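Local coordinates for protein dihydrodipicolinate synthase (Agrobacterium tumefaciens, PDB 3B4U) that probably catalyses the aldol-type condensation of pyruvate with aspartate semialdehyde on the lysine-biosynthesis route, at residues L137-P142 against K169-N174; A189-D194 against G208-V213; V239-F244 against R279-A284; V246-K251 against A268-I273. All blocks are in the same frame, centred on the assembly; numbering follows the deposited sequence.

Contact 1 (L137-P142 against K169-N174); sequences LVYNIP and KDSSGN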
loop_
_atom_site.group_PDB
_atom_site.type_symbol
_atom_site.label_atom_id
_atom_site.label_comp_id
_atom_site.label_asym_id
_atom_site.label_seq_id
_atom_site.Cartn_x
_atom_site.Cartn_y
_atom_site.Cartn_z
ATOM N N LEU B 137 17.626 -5.719 0.983
ATOM C CA LEU B 137 17.528 -5.258 2.360
ATOM C C LEU B 137 16.058 -5.233 2.715
ATOM O O LEU B 137 15.276 -4.483 2.116
ATOM C CB LEU B 137 18.085 -3.837 2.485
ATOM C CG LEU B 137 19.514 -3.673 1.969
ATOM C CD1 LEU B 137 19.876 -2.179 1.914
ATOM C CD2 LEU B 137 20.507 -4.461 2.805
ATOM N N VAL B 138 15.599 -6.057 3.657
ATOM C CA VAL B 138 14.185 -6.064 4.001
ATOM C C VAL B 138 13.897 -4.928 4.976
ATOM O O VAL B 138 14.671 -4.637 5.883
ATOM C CB VAL B 138 13.734 -7.455 4.510
ATOM C CG1 VAL B 138 13.866 -8.466 3.378
ATOM C CG2 VAL B 138 14.455 -7.890 5.756
ATOM N N TYR B 139 12.751 -4.289 4.772
ATOM C CA TYR B 139 12.465 -2.991 5.424
ATOM C C TYR B 139 11.449 -3.163 6.542
ATOM O O TYR B 139 10.282 -3.455 6.295
ATOM C CB TYR B 139 11.955 -2.021 4.352
ATOM C CG TYR B 139 11.880 -0.564 4.705
ATOM C CD1 TYR B 139 12.457 -0.003 5.842
ATOM C CD2 TYR B 139 11.226 0.299 3.827
ATOM C CE1 TYR B 139 12.387 1.382 6.074
ATOM C CE2 TYR B 139 11.191 1.665 4.029
ATOM C CZ TYR B 139 11.781 2.191 5.151
ATOM O OH TYR B 139 11.685 3.548 5.361
ATOM N N ASN B 140 11.925 -2.997 7.770
ATOM C CA ASN B 140 11.108 -3.116 8.962
ATOM C C ASN B 140 10.730 -1.732 9.474
ATOM O O ASN B 140 11.491 -1.086 10.196
ATOM C CB ASN B 140 11.879 -3.881 10.050
ATOM C CG ASN B 140 11.027 -4.168 11.256
ATOM O OD1 ASN B 140 9.909 -4.618 11.119
ATOM N ND2 ASN B 140 11.567 -3.944 12.458
ATOM N N ILE B 141 9.554 -1.282 9.089
ATOM C CA ILE B 141 9.064 0.050 9.463
ATOM C C ILE B 141 7.596 -0.044 9.868
ATOM O O ILE B 141 6.689 0.511 9.231
ATOM C CB ILE B 141 9.392 1.105 8.388
ATOM C CG1 ILE B 141 9.052 2.511 8.918
ATOM C CG2 ILE B 141 8.757 0.796 7.026
ATOM C CD1 ILE B 141 9.579 3.627 8.065
ATOM N N PRO B 142 7.333 -0.758 10.962
ATOM C CA PRO B 142 5.945 -1.045 11.324
ATOM C C PRO B 142 5.099 0.190 11.633
ATOM O O PRO B 142 3.889 0.140 11.502
ATOM C CB PRO B 142 6.089 -1.971 12.541
ATOM C CG PRO B 142 7.458 -1.748 13.033
ATOM C CD PRO B 142 8.283 -1.461 11.843
ATOM N N LYS B 169 16.777 -3.100 7.109
ATOM C CA LYS B 169 16.657 -1.724 7.578
ATOM C C LYS B 169 15.642 -1.738 8.697
ATOM O O LYS B 169 14.438 -1.897 8.474
ATOM C CB LYS B 169 16.222 -0.788 6.445
ATOM C CG LYS B 169 15.999 0.645 6.911
ATOM C CD LYS B 169 17.243 1.306 7.479
ATOM C CE LYS B 169 16.980 2.701 7.982
ATOM N NZ LYS B 169 18.269 3.309 8.480
ATOM N N ASP B 170 16.145 -1.622 9.932
ATOM C CA ASP B 170 15.312 -1.696 11.091
ATOM C C ASP B 170 14.987 -0.300 11.551
ATOM O O ASP B 170 15.794 0.352 12.215
ATOM C CB ASP B 170 16.009 -2.479 12.212
ATOM C CG ASP B 170 15.170 -2.574 13.450
ATOM O OD1 ASP B 170 13.974 -2.239 13.395
ATOM O OD2 ASP B 170 15.723 -2.991 14.485
ATOM N N SER B 171 13.793 0.134 11.203
ATOM C CA SER B 171 13.259 1.435 11.578
ATOM C C SER B 171 12.175 1.256 12.646
ATOM O O SER B 171 11.303 2.079 12.777
ATOM C CB SER B 171 12.737 2.174 10.356
ATOM O OG SER B 171 13.848 2.454 9.539
ATOM N N SER B 172 12.245 0.197 13.415
ATOM C CA SER B 172 11.265 -0.032 14.476
ATOM C C SER B 172 11.393 0.914 15.664
ATOM O O SER B 172 10.420 1.102 16.387
ATOM C CB SER B 172 11.366 -1.451 15.018
ATOM O OG SER B 172 12.586 -1.673 15.659
ATOM N N GLY B 173 12.575 1.440 15.923
ATOM C CA GLY B 173 12.800 2.175 17.150
ATOM C C GLY B 173 12.620 1.308 18.392
ATOM O O GLY B 173 12.396 1.832 19.467
ATOM N N ASN B 174 12.799 0.007 18.268
ATOM C CA ASN B 174 12.597 -0.956 19.358
ATOM C C ASN B 174 13.920 -1.645 19.602
ATOM O O ASN B 174 14.258 -2.618 18.940
ATOM C CB ASN B 174 11.519 -1.935 18.917
ATOM C CG ASN B 174 11.155 -2.939 19.947
ATOM O OD1 ASN B 174 11.854 -3.096 20.923
ATOM N ND2 ASN B 174 10.057 -3.680 19.714
HETATM O O HOH W 1 13.013 4.390 7.617
#
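Asn140 and Asp170 both swing CG anti to the backbone N (chi1 -174° for Asn140), so amide and carboxylate leave the sheet side by side, pointing the same way. Asn140 ND2 donates to Asp170 OD1 at 3.1 Å (N-H...O 152°), meeting it from above the carboxylate plane, the two planes being 39° apart. That one oxygen takes two more bonds: backbone Ser172 N closes an Asx turn onto it, and Ser172 OG donates to the syn lone pair of Asp170 OD1 at 2.7 Å. Three donors on a single oxygen help fix the rotation of the carboxylate, whose OD2 is held by Thr178 OG1, and would tend to favour its ionised form. Ser172 OG in turn accepts from Asn174 N in an ST turn. Beneath these groups the strands run parallel: Lys169 N reaches Val138 O at 2.9 Å, Asn140 N reaches Lys169 O at 2.8 Å, and Ser171 N ends the ladder on Asn140 O.

On the other face of the sheet, Lys169 CG lies alongside the Tyr139 ring, and Ile141 CG2 sits over the ring's centre. A water 2.7 Å from Tyr139 OH bridges it to Ser171 OG. Members of this family form a Schiff base on a lysine of the sixth barrel strand, consistent with Lys169. Here its NZ bonds Ile210 O, while Tyr139 OH bonds Thr46 and Asn140 OD1 bonds Leu149 N. Strands 101-104 and 189-192 flank the pair, helix 175-185 packs on Asn140 and Asp170, and Tyr109 of the second subunit packs on Tyr139 and Ile141.

Contact 2 (A189-D194 against G208-V213); sequences AILIGD and GAISGV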
loop_
_atom_site.group_PDB
_atom_site.type_symbol
_atom_site.label_atom_id
_atom_site.label_comp_id
_atom_site.label_asym_id
_atom_site.label_seq_id
_atom_site.Cartn_x
_atom_site.Cartn_y
_atom_site.Cartn_z
ATOM N N ALA B 189 23.838 -6.981 6.891
ATOM C CA ALA B 189 23.927 -5.519 7.055
ATOM C C ALA B 189 22.679 -5.073 7.849
ATOM O O ALA B 189 21.578 -4.955 7.297
ATOM C CB ALA B 189 23.997 -4.845 5.706
ATOM N N ILE B 190 22.861 -4.839 9.149
ATOM C CA ILE B 190 21.768 -4.363 10.004
ATOM C C ILE B 190 21.893 -2.861 10.068
ATOM O O ILE B 190 22.869 -2.329 10.586
ATOM C CB ILE B 190 21.808 -5.013 11.395
ATOM C CG1 ILE B 190 21.797 -6.539 11.295
ATOM C CG2 ILE B 190 20.676 -4.472 12.245
ATOM C CD1 ILE B 190 20.631 -7.122 10.535
ATOM N N LEU B 191 20.904 -2.188 9.512
ATOM C CA LEU B 191 20.882 -0.745 9.352
ATOM C C LEU B 191 19.809 -0.206 10.306
ATOM O O LEU B 191 18.764 -0.818 10.488
ATOM C CB LEU B 191 20.560 -0.399 7.896
ATOM C CG LEU B 191 21.396 -1.114 6.852
ATOM C CD1 LEU B 191 20.938 -0.697 5.448
ATOM C CD2 LEU B 191 22.874 -0.876 7.037
ATOM N N ILE B 192 20.071 0.930 10.951
ATOM C CA ILE B 192 19.261 1.351 12.112
ATOM C C ILE B 192 18.650 2.714 11.841
ATOM O O ILE B 192 19.340 3.702 11.633
ATOM C CB ILE B 192 20.112 1.348 13.402
ATOM C CG1 ILE B 192 20.551 -0.074 13.697
ATOM C CG2 ILE B 192 19.318 1.967 14.564
ATOM C CD1 ILE B 192 21.626 -0.149 14.788
ATOM N N GLY B 193 17.336 2.741 11.832
ATOM C CA GLY B 193 16.565 3.961 11.574
ATOM C C GLY B 193 16.471 4.916 12.752
ATOM O O GLY B 193 16.494 6.122 12.565
ATOM N N ASP B 194 16.420 4.423 13.975
ATOM C CA ASP B 194 16.209 5.277 15.155
ATOM C C ASP B 194 17.528 5.883 15.575
ATOM O O ASP B 194 18.427 5.194 16.035
ATOM C CB ASP B 194 15.620 4.414 16.270
ATOM C CG ASP B 194 15.096 5.195 17.467
ATOM O OD1 ASP B 194 15.007 6.438 17.395
ATOM O OD2 ASP B 194 14.779 4.532 18.491
ATOM N N GLY B 208 25.333 0.570 9.355
ATOM C CA GLY B 208 25.036 1.927 8.991
ATOM C C GLY B 208 23.559 2.268 8.992
ATOM O O GLY B 208 22.819 1.863 9.884
ATOM N N ALA B 209 23.138 3.093 8.024
ATOM C CA ALA B 209 21.797 3.669 8.023
ATOM C C ALA B 209 21.403 4.129 6.630
ATOM O O ALA B 209 22.266 4.520 5.837
ATOM C CB ALA B 209 21.732 4.885 8.994
ATOM N N ILE B 210 20.105 4.103 6.412
ATOM C CA ILE B 210 19.451 4.802 5.324
ATOM C C ILE B 210 18.679 5.934 5.996
ATOM O O ILE B 210 17.657 5.703 6.619
ATOM C CB ILE B 210 18.528 3.880 4.510
ATOM C CG1 ILE B 210 19.329 2.717 3.872
ATOM C CG2 ILE B 210 17.782 4.681 3.450
ATOM C CD1 ILE B 210 18.481 1.627 3.284
ATOM N N SER B 211 19.224 7.132 5.927
ATOM C CA SER B 211 18.882 8.204 6.867
ATOM C C SER B 211 18.186 9.389 6.233
ATOM O O SER B 211 18.712 9.975 5.286
ATOM C CB SER B 211 20.165 8.684 7.529
ATOM O OG SER B 211 19.969 9.925 8.214
ATOM N N GLY B 212 17.065 9.810 6.798
ATOM C CA GLY B 212 16.398 11.023 6.374
ATOM C C GLY B 212 17.134 12.295 6.782
ATOM O O GLY B 212 17.244 13.236 6.005
ATOM N N VAL B 213 17.657 12.327 8.002
ATOM C CA VAL B 213 18.402 13.474 8.476
ATOM C C VAL B 213 19.652 13.707 7.652
ATOM O O VAL B 213 20.090 14.842 7.520
ATOM C CB VAL B 213 18.696 13.343 10.013
ATOM C CG1 VAL B 213 19.671 14.393 10.484
ATOM C CG2 VAL B 213 17.370 13.375 10.797
HETATM O O HOH W 2 23.745 0.047 11.863
#
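Leu191 and Ile210 cross obliquely, one branch of each meeting the other: Leu191 CD1 rests 4.0 Å from Ile210 CD1, and close to its CG1 as well. Both residues put the gamma carbon that leads there beside the backbone N, anti to the carbonyl carbon. The second branch of Leu191 does something different. Its CD2 lies over the backbone of Gly208, 3.7 Å from Gly208 N, a close approach to a residue that has no side chain. Strands 189-192 and 208-211 are the seventh and eighth of the TIM barrel, and here they diverge by 49°, so the backbones touch only briefly. Ile192 N donates to Gly208 O at 3.1 Å, in the carbonyl plane, and Leu191 CA adds a CA-H...O contact to the same oxygen. Two residues earlier on the first strand, still at Gly208, a water takes over: it donates to Ile190 O at 2.8 Å and accepts from Gly208 N at 3.0 Å. Ala209 CB, although its bond from CA points away from strand 189-192, still touches Ile192 O. Phe5 packs against both Leu191 and Ile210, whereas Leu198 of helix 195-203 lies against Ile192 and Ala209 on the outside of the barrel.

Contact 3 (V239-F244 against R279-A284); sequences VELLKF and RQIEGA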
loop_
_atom_site.group_PDB
_atom_site.type_symbol
_atom_site.label_atom_id
_atom_site.label_comp_id
_atom_site.label_asym_id
_atom_site.label_seq_id
_atom_site.Cartn_x
_atom_site.Cartn_y
_atom_site.Cartn_z
ATOM N N VAL B 239 13.559 14.478 18.197
ATOM C CA VAL B 239 12.460 14.644 19.145
ATOM C C VAL B 239 11.732 15.948 18.921
ATOM O O VAL B 239 10.512 16.000 18.929
ATOM C CB VAL B 239 12.939 14.592 20.641
ATOM C CG1 VAL B 239 11.768 14.884 21.574
ATOM C CG2 VAL B 239 13.499 13.252 20.907
ATOM N N GLU B 240 12.468 17.036 18.779
ATOM C CA GLU B 240 11.842 18.355 18.584
ATOM C C GLU B 240 10.948 18.360 17.352
ATOM O O GLU B 240 9.918 19.043 17.316
ATOM C CB GLU B 240 12.914 19.435 18.449
ATOM C CG GLU B 240 13.717 19.657 19.689
ATOM C CD GLU B 240 13.007 20.420 20.789
ATOM O OE1 GLU B 240 12.057 21.162 20.491
ATOM O OE2 GLU B 240 13.439 20.296 21.960
ATOM N N LEU B 241 11.293 17.570 16.350
ATOM C CA LEU B 241 10.518 17.520 15.139
ATOM C C LEU B 241 9.299 16.604 15.237
ATOM O O LEU B 241 8.483 16.582 14.313
ATOM C CB LEU B 241 11.368 17.110 13.927
ATOM C CG LEU B 241 12.537 18.069 13.586
ATOM C CD1 LEU B 241 13.395 17.474 12.454
ATOM C CD2 LEU B 241 12.043 19.482 13.264
ATOM N N LEU B 242 9.143 15.832 16.316
ATOM C CA LEU B 242 7.989 14.908 16.431
ATOM C C LEU B 242 6.657 15.622 16.331
ATOM O O LEU B 242 5.647 14.975 16.063
ATOM C CB LEU B 242 7.996 14.144 17.759
ATOM C CG LEU B 242 9.084 13.095 17.896
ATOM C CD1 LEU B 242 9.153 12.641 19.323
ATOM C CD2 LEU B 242 8.844 11.912 16.968
ATOM N N LYS B 243 6.648 16.914 16.632
ATOM C CA LYS B 243 5.485 17.741 16.555
ATOM C C LYS B 243 4.951 17.819 15.117
ATOM O O LYS B 243 3.818 18.226 14.960
ATOM C CB LYS B 243 5.799 19.181 17.047
ATOM C CG LYS B 243 5.971 19.370 18.557
ATOM C CD LYS B 243 6.154 20.852 18.869
ATOM C CE LYS B 243 6.189 21.134 20.367
ATOM N NZ LYS B 243 7.259 20.378 21.059
ATOM N N PHE B 244 5.748 17.446 14.090
ATOM C CA PHE B 244 5.442 17.727 12.671
ATOM C C PHE B 244 5.508 16.433 11.847
ATOM O O PHE B 244 6.273 15.526 12.178
ATOM C CB PHE B 244 6.434 18.787 12.146
ATOM C CG PHE B 244 6.638 19.960 13.078
ATOM C CD1 PHE B 244 5.686 20.974 13.164
ATOM C CD2 PHE B 244 7.773 20.063 13.860
ATOM C CE1 PHE B 244 5.872 22.046 14.041
ATOM C CE2 PHE B 244 7.959 21.132 14.738
ATOM C CZ PHE B 244 7.008 22.122 14.821
ATOM N N ARG B 279 8.862 27.999 10.579
ATOM C CA ARG B 279 9.712 28.816 11.424
ATOM C C ARG B 279 10.053 28.077 12.718
ATOM O O ARG B 279 11.181 28.187 13.225
ATOM C CB ARG B 279 9.049 30.161 11.697
ATOM C CG ARG B 279 8.967 31.056 10.443
ATOM C CD ARG B 279 10.310 31.645 9.995
ATOM N NE ARG B 279 10.945 32.434 11.059
ATOM C CZ ARG B 279 12.074 33.144 10.935
ATOM N NH1 ARG B 279 12.724 33.214 9.777
ATOM N NH2 ARG B 279 12.543 33.806 11.988
ATOM N N GLN B 280 9.128 27.304 13.254
ATOM C CA GLN B 280 9.409 26.527 14.466
ATOM C C GLN B 280 10.460 25.447 14.188
ATOM O O GLN B 280 11.390 25.224 14.984
ATOM C CB GLN B 280 8.127 25.909 15.004
ATOM C CG GLN B 280 7.067 26.909 15.449
ATOM C CD GLN B 280 5.801 26.239 15.936
ATOM O OE1 GLN B 280 5.855 25.329 16.766
ATOM N NE2 GLN B 280 4.649 26.707 15.445
ATOM N N ILE B 281 10.338 24.789 13.041
ATOM C CA ILE B 281 11.291 23.742 12.659
ATOM C C ILE B 281 12.685 24.317 12.436
ATOM O O ILE B 281 13.684 23.804 12.943
ATOM C CB ILE B 281 10.788 23.073 11.397
ATOM C CG1 ILE B 281 9.573 22.205 11.717
ATOM C CG2 ILE B 281 11.875 22.205 10.741
ATOM C CD1 ILE B 281 8.784 21.784 10.466
ATOM N N GLU B 282 12.745 25.433 11.736
ATOM C CA GLU B 282 14.028 26.091 11.502
ATOM C C GLU B 282 14.648 26.546 12.817
ATOM O O GLU B 282 15.844 26.412 13.010
ATOM C CB GLU B 282 13.859 27.264 10.533
ATOM C CG GLU B 282 13.464 26.818 9.113
ATOM C CD GLU B 282 12.929 27.932 8.253
ATOM O OE1 GLU B 282 12.815 29.060 8.736
ATOM O OE2 GLU B 282 12.613 27.654 7.080
ATOM N N GLY B 283 13.828 27.041 13.727
ATOM C CA GLY B 283 14.325 27.495 15.020
ATOM C C GLY B 283 14.900 26.355 15.844
ATOM O O GLY B 283 15.945 26.512 16.493
ATOM N N ALA B 284 14.215 25.210 15.838
ATOM C CA ALA B 284 14.699 24.027 16.546
ATOM C C ALA B 284 16.056 23.579 15.985
ATOM O O ALA B 284 16.980 23.233 16.742
ATOM C CB ALA B 284 13.722 22.940 16.448
#
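The face of the Phe244 ring carries a CH-pi contact. Ile281 CG1 stands over one face of the Phe244 ring, 3.7 Å from the ring centroid and 21° off its normal, displaced toward CD2 and CE2, while Ile281 CD1 lies near Phe244 CG. The two side chains reach for each other tip to tip. Lys243 CB covers the opposite face over its centre, so the ring is clamped between an aliphatic group of its own segment and one from the helix across the way.

At the edge of the same ring, Gln280 OE1 lies in its plane, 3.9 Å from Phe244 CZ, and the amide is turned 77° to the ring, nearly perpendicular.

Aliphatic contacts make up the rest. Leu241 CD2 meets Ile281 CG2 at 3.7 Å, the two side chains crossing at about a right angle; Ile281 meets Phe244 with its CG1-CD1 branch and Leu241 mainly with CG2. One turn further along helix 275-289, Ala284 CB faces Glu240 CB at 4.1 Å.

No hydrogen bond joins the segments. Val252 and Leu253 of helix 246-258 touch Ile281, and Leu253 touches Leu241; the two segments run roughly antiparallel within the C-terminal helical region that follows the barrel in dihydrodipicolinate synthases.

Contact 4 (V246-K251 against A268-I273); sequences VTPAVK and APLVAI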
loop_
_atom_site.group_PDB
_atom_site.type_symbol
_atom_site.label_atom_id
_atom_site.label_comp_id
_atom_site.label_asym_id
_atom_site.label_seq_id
_atom_site.Cartn_x
_atom_site.Cartn_y
_atom_site.Cartn_z
ATOM N N VAL B 246 6.841 13.775 9.454
ATOM C CA VAL B 246 8.295 13.580 9.395
ATOM C C VAL B 246 8.895 13.978 8.048
ATOM O O VAL B 246 9.869 14.736 7.999
ATOM C CB VAL B 246 8.703 12.110 9.765
ATOM C CG1 VAL B 246 10.201 11.939 9.776
ATOM C CG2 VAL B 246 8.128 11.645 11.088
ATOM N N THR B 247 8.343 13.466 6.957
ATOM C CA THR B 247 8.936 13.708 5.669
ATOM C C THR B 247 8.820 15.175 5.241
ATOM O O THR B 247 9.810 15.787 4.821
ATOM C CB THR B 247 8.392 12.702 4.639
ATOM O OG1 THR B 247 8.776 11.376 5.064
ATOM C CG2 THR B 247 8.941 12.992 3.239
ATOM N N PRO B 248 7.631 15.788 5.393
ATOM C CA PRO B 248 7.565 17.217 5.094
ATOM C C PRO B 248 8.554 18.071 5.936
ATOM O O PRO B 248 9.138 19.018 5.422
ATOM C CB PRO B 248 6.092 17.551 5.360
ATOM C CG PRO B 248 5.342 16.240 5.113
ATOM C CD PRO B 248 6.299 15.219 5.680
ATOM N N ALA B 249 8.766 17.721 7.204
ATOM C CA ALA B 249 9.716 18.459 8.037
ATOM C C ALA B 249 11.165 18.280 7.601
ATOM O O ALA B 249 11.941 19.222 7.603
ATOM C CB ALA B 249 9.543 18.101 9.508
ATOM N N VAL B 250 11.534 17.069 7.194
ATOM C CA VAL B 250 12.851 16.866 6.637
ATOM C C VAL B 250 13.075 17.754 5.423
ATOM O O VAL B 250 14.117 18.397 5.268
ATOM C CB VAL B 250 13.035 15.368 6.253
ATOM C CG1 VAL B 250 14.247 15.177 5.358
ATOM C CG2 VAL B 250 13.203 14.522 7.498
ATOM N N LYS B 251 12.070 17.817 4.547
ATOM C CA LYS B 251 12.183 18.670 3.365
ATOM C C LYS B 251 12.340 20.153 3.706
ATOM O O LYS B 251 13.117 20.863 3.069
ATOM C CB LYS B 251 11.009 18.411 2.429
ATOM C CG LYS B 251 11.073 17.037 1.741
ATOM C CD LYS B 251 9.866 16.796 0.813
ATOM C CE LYS B 251 10.293 16.831 -0.639
ATOM N NZ LYS B 251 9.143 16.576 -1.536
ATOM N N ALA B 268 0.631 14.967 -2.600
ATOM C CA ALA B 268 -0.521 14.404 -1.925
ATOM C C ALA B 268 -0.283 12.892 -1.795
ATOM O O ALA B 268 0.254 12.274 -2.696
ATOM C CB ALA B 268 -1.786 14.690 -2.753
ATOM N N PRO B 269 -0.704 12.282 -0.678
ATOM C CA PRO B 269 -1.564 12.824 0.363
ATOM C C PRO B 269 -0.893 13.579 1.509
ATOM O O PRO B 269 -1.573 13.952 2.470
ATOM C CB PRO B 269 -2.207 11.551 0.889
ATOM C CG PRO B 269 -1.092 10.571 0.810
ATOM C CD PRO B 269 -0.429 10.854 -0.466
ATOM N N LEU B 270 0.406 13.831 1.417
ATOM C CA LEU B 270 1.067 14.740 2.346
ATOM C C LEU B 270 0.638 16.169 2.036
ATOM O O LEU B 270 0.182 16.451 0.927
ATOM C CB LEU B 270 2.580 14.594 2.265
ATOM C CG LEU B 270 3.170 13.208 2.548
ATOM C CD1 LEU B 270 4.668 13.224 2.487
ATOM C CD2 LEU B 270 2.697 12.665 3.900
ATOM N N VAL B 271 0.811 17.034 3.024
ATOM C CA VAL B 271 0.570 18.461 2.852
ATOM C C VAL B 271 1.780 19.267 3.312
ATOM O O VAL B 271 2.534 18.830 4.132
ATOM C CB VAL B 271 -0.718 18.906 3.567
ATOM C CG1 VAL B 271 -1.948 18.159 2.977
ATOM C CG2 VAL B 271 -0.635 18.768 5.031
ATOM N N ALA B 272 1.917 20.449 2.717
ATOM C CA ALA B 272 2.945 21.434 3.016
ATOM C C ALA B 272 2.995 21.773 4.498
ATOM O O ALA B 272 1.980 21.928 5.110
ATOM C CB ALA B 272 2.648 22.726 2.192
ATOM N N ILE B 273 4.185 21.895 5.077
ATOM C CA ILE B 273 4.341 22.521 6.392
ATOM C C ILE B 273 3.965 24.011 6.289
ATOM O O ILE B 273 4.424 24.703 5.412
ATOM C CB ILE B 273 5.807 22.399 6.872
ATOM C CG1 ILE B 273 6.239 20.929 7.031
ATOM C CG2 ILE B 273 6.016 23.176 8.178
ATOM C CD1 ILE B 273 5.564 20.210 8.124
HETATM O O HOH W 3 7.021 20.617 3.896
#
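Thr247 makes the first, light touch: its CB lies 4.3 Å from Leu270 CD1. The next residue, Pro248, does most of the work, its ring set between two hydrophobic side chains of the loop. The CG and CD corner of the ring meets Leu270 CD1, with Pro248 CG 4.1 Å from it, and the two side chains cross at about a right angle. Pro248 CG also lies 3.9 Å from Val271 O. At the other end of the ring, Pro248 CB packs on Ile273 CG1 at 3.8 Å and, slightly further, on Ile273 CD1. Both Leu270 and Ile273 place their leading gamma carbon beside the backbone N (chi1 -58° and -62°), and each directs its CB toward the helix.

Pro248 sits in the first turn of helix 246-258, where a residue lacking an N-H costs the helix no bond. The helix belongs to the C-terminal helical region outside the TIM barrel, and 268-273 is the loop leading on to helix 275-289. A water links the two backbones: it donates to Pro248 O at 3.1 Å and accepts a weak bond from Ile273 N. Ala249 follows, its backbone N lying 4.1 Å from Ile273 CG1, while Ile281 of helix 275-289 packs on both Ala249 and Ile273. Lys251 sends its NZ elsewhere, into a salt bridge with Glu49 and bonds to Thr13 O and Asp265 O. Phe110 and Ser114 of the second subunit pack on Leu270 and Val271.

Overall arrangement
From the N terminus, contact 1 comes first: the return from strand 136-140 to strand 165-170 closes a crossover within the barrel. Contact 2 follows in series and joins strand 189-192 to 208-211, neighbouring contact 1 through strand 165-170; Asp170 N lies 2.8 Å from Leu191 O, a probable hydrogen bond, so the two share one sheet. The chain then leaves the barrel for the C-terminal helices. Contact 3 closes the long excursion from 239-244 to 279-284, and contact 4 is nested inside that loop; Phe244 CB packs on Ala249 CB, joining them. Gly212 touching Val250 links contact 2 to contact 4, while contacts 1 and 4 both reach the second subunit.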